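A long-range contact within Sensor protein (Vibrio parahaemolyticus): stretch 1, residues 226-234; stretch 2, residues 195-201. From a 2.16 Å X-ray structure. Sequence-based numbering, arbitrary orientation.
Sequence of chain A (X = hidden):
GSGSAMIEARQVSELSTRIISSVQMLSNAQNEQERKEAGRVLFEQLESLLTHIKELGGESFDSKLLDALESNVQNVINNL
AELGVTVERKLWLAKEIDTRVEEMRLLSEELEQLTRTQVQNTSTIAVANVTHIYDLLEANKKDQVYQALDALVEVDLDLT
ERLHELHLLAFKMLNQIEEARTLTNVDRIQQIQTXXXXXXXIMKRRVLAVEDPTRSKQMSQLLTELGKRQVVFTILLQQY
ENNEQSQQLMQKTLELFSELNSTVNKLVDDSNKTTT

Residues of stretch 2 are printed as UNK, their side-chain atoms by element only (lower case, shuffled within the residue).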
# COMPACT_ATOMS: atom_id res chain seq x y z
N LEU A 226 5.51 9.43 -22.44
CA LEU A 226 5.28 9.96 -21.08
C LEU A 226 3.79 9.97 -20.87
O LEU A 226 3.31 9.67 -19.74
CB LEU A 226 5.81 11.36 -20.81
CG LEU A 226 7.22 11.55 -20.41
CD1 LEU A 226 7.38 13.22 -20.44
CD2 LEU A 226 7.43 11.17 -18.99
N GLY A 227 3.04 10.31 -21.92
CA GLY A 227 1.65 10.35 -21.72
C GLY A 227 1.04 8.94 -21.46
O GLY A 227 0.11 8.83 -20.68
N LYS A 228 1.69 7.88 -21.97
CA LYS A 228 1.13 6.56 -21.79
C LYS A 228 1.33 6.22 -20.31
O LYS A 228 0.52 5.38 -19.74
CB LYS A 228 1.86 5.51 -22.62
CG LYS A 228 1.51 5.51 -24.13
CD LYS A 228 2.47 4.34 -24.75
CE LYS A 228 2.45 4.47 -26.25
NZ LYS A 228 1.30 5.64 -26.74
N ARG A 229 2.31 6.86 -19.68
CA ARG A 229 2.62 6.40 -18.22
C ARG A 229 1.80 7.11 -17.19
O ARG A 229 1.97 6.97 -16.02
CB ARG A 229 4.19 6.47 -17.95
CG ARG A 229 4.71 5.39 -18.89
CD ARG A 229 5.98 5.56 -19.32
NE ARG A 229 6.60 4.35 -19.83
CZ ARG A 229 6.73 4.02 -21.13
NH1 ARG A 229 6.23 4.80 -22.14
NH2 ARG A 229 7.46 2.91 -21.37
N GLN A 230 0.84 7.93 -17.68
CA GLN A 230 -0.00 8.65 -16.78
C GLN A 230 -0.88 7.64 -16.01
O GLN A 230 -1.38 8.04 -14.97
CB GLN A 230 -1.03 9.75 -17.48
CG GLN A 230 -0.26 10.84 -18.03
CD GLN A 230 -1.25 11.71 -18.93
OE1 GLN A 230 -1.62 11.35 -20.13
NE2 GLN A 230 -1.75 12.76 -18.30
N VAL A 231 -0.99 6.39 -16.44
CA VAL A 231 -1.73 5.30 -15.66
C VAL A 231 -1.06 5.23 -14.28
O VAL A 231 -1.69 4.75 -13.34
CB VAL A 231 -1.61 3.80 -16.18
CG1 VAL A 231 -1.75 3.74 -17.67
CG2 VAL A 231 -0.21 3.37 -16.12
N VAL A 232 0.19 5.74 -14.07
CA VAL A 232 0.79 5.65 -12.65
C VAL A 232 -0.10 6.41 -11.61
O VAL A 232 -0.18 6.07 -10.44
CB VAL A 232 2.18 6.18 -12.67
CG1 VAL A 232 2.15 7.73 -12.70
CG2 VAL A 232 2.91 5.77 -11.40
N PHE A 233 -0.83 7.48 -12.00
CA PHE A 233 -1.63 8.18 -11.04
C PHE A 233 -2.87 7.23 -10.67
O PHE A 233 -3.37 7.33 -9.53
CB PHE A 233 -2.20 9.51 -11.67
CG PHE A 233 -1.12 10.58 -11.78
CD1 PHE A 233 -0.72 11.30 -10.64
CD2 PHE A 233 -0.52 10.77 -13.03
CE1 PHE A 233 0.28 12.19 -10.79
CE2 PHE A 233 0.51 11.67 -13.20
CZ PHE A 233 0.93 12.40 -12.10
N THR A 234 -3.35 6.34 -11.54
CA THR A 234 -4.48 5.60 -11.01
C THR A 234 -3.86 4.53 -10.14
O THR A 234 -4.53 4.11 -9.26
CB THR A 234 -5.34 4.91 -12.03
OG1 THR A 234 -4.50 3.95 -12.63
CG2 THR A 234 -5.64 5.85 -13.24
N UNK A 195 -3.16 18.36 -12.91
CA UNK A 195 -2.11 19.32 -13.17
C UNK A 195 -0.97 18.73 -14.13
O UNK A 195 -0.48 19.38 -15.07
c UNK A 195 -1.53 19.76 -11.89
N UNK A 196 -0.63 17.46 -14.03
CA UNK A 196 0.49 16.91 -14.79
C UNK A 196 -0.10 16.75 -16.10
O UNK A 196 0.57 16.93 -17.16
c UNK A 196 1.38 13.97 -16.18
c UNK A 196 0.84 15.46 -14.25
c UNK A 196 3.63 13.18 -16.66
c UNK A 196 3.19 14.65 -14.76
c UNK A 196 2.27 13.21 -16.96
c UNK A 196 4.09 13.91 -15.52
c UNK A 196 1.81 14.68 -15.10
N UNK A 197 -1.40 16.36 -16.14
CA UNK A 197 -1.97 16.17 -17.50
C UNK A 197 -2.06 17.54 -18.32
O UNK A 197 -1.91 17.57 -19.55
c UNK A 197 -4.00 15.56 -18.81
o UNK A 197 -6.27 15.08 -17.83
o UNK A 197 -5.66 14.00 -19.67
c UNK A 197 -3.39 15.66 -17.42
c UNK A 197 -5.42 14.85 -18.77
N UNK A 198 -2.39 18.62 -17.65
CA UNK A 198 -2.54 19.96 -18.35
C UNK A 198 -1.08 20.35 -18.84
O UNK A 198 -0.88 20.70 -19.99
o UNK A 198 -5.42 20.13 -17.65
c UNK A 198 -4.55 20.77 -16.89
n UNK A 198 -4.89 21.31 -15.65
c UNK A 198 -3.04 21.00 -17.35
N UNK A 199 -0.05 20.09 -18.02
CA UNK A 199 1.35 20.39 -18.42
C UNK A 199 1.76 19.63 -19.59
O UNK A 199 2.43 20.14 -20.46
c UNK A 199 2.29 20.09 -17.32
o UNK A 199 1.67 22.12 -16.72
c UNK A 199 2.22 21.09 -16.36
n UNK A 199 2.73 20.91 -15.08
N UNK A 200 1.39 18.36 -19.64
CA UNK A 200 1.68 17.57 -20.78
C UNK A 200 1.04 18.16 -22.11
O UNK A 200 1.62 18.10 -23.19
c UNK A 200 1.58 15.37 -21.63
c UNK A 200 3.08 14.90 -21.47
c UNK A 200 1.14 16.18 -20.48
c UNK A 200 0.75 14.17 -21.62
N UNK A 201 -0.21 18.63 -21.99
CA UNK A 201 -0.95 19.27 -23.11
C UNK A 201 -0.13 20.59 -23.53
O UNK A 201 0.18 20.75 -24.70
c UNK A 201 -3.35 18.43 -22.27
c UNK A 201 -4.99 18.82 -22.22
c UNK A 201 -5.89 18.00 -21.19
c UNK A 201 -2.39 19.70 -22.62
n UNK A 201 -6.37 18.93 -20.01

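Position 195 carries a single side-chain carbon, bonded to CA and to nothing further. It is out of reach of stretch 1 and so makes no contact; one carbon identifies alanine, A195.

Position 196 has seven side-chain carbons: a CB followed by a closed ring of six, with no oxygen on the ring. CB points toward stretch 1 and lies 3.7 Å from F233 CZ, while a ring carbon comes within 3.6 Å of Q230 CG. A six-carbon ring without a hydroxyl is phenylalanine, F196, and the atom nearest Q230 CG is CE2. Its chi1 of 169° (t) and chi2 of 98° set the ring so that F233 CE2 lies over one face. The two ring centroids are 5.4 Å apart with planes at 54°, an oblique aromatic pair.

Position 197 shows three carbons, the third carrying two oxygens: a carboxylate at the end of a two-methylene chain, hence glutamate, E197. CB points sideways and lies beside the end of the Q230 side chain, at the margin of the contact. The chain is extended (chi1 and chi2 both t), and the carboxylate takes no part in a hydrogen bond to stretch 1.

Position 198 has two carbons, the second bearing one oxygen and one nitrogen. This short amide is asparagine, N198; its CB points away, and it makes no contact with stretch 1.

Position 199 repeats the same pattern of atoms and is likewise asparagine, N199. It too is out of reach, with its ND2 hydrogen-bonded elsewhere in the structure.

Position 200 has four carbons, forked at the second. Branching at that atom, rather than at CB, means leucine, L200. CB points toward stretch 1, and CD2 lies 3.9 Å from G227 CA and 4.2 Å from Q230 CD. An ideal CB built on G227 would be 3.4 Å from L200 CD2, a tight fit, so the bare glycine eases this approach.

Position 201 has four carbons in a row ending in nitrogen: lysine, K201. It makes no contact across the interface; its NZ instead donates to N198 OD1 at 2.8 Å, within its own helix.

The contact is therefore made by one helical side. F196 and L200 are four residues apart, linked by the backbone hydrogen bond from L200 N to F196 O (3.0 Å), and both direct CB toward stretch 1. F196 meets Q230 and F233, while L200 packs against G227 and Q230. No hydrogen bond crosses the interface, which buries 320 Å² in total and rests mainly on close packing.

Stretch 2, residues 195-201: AFENNLK
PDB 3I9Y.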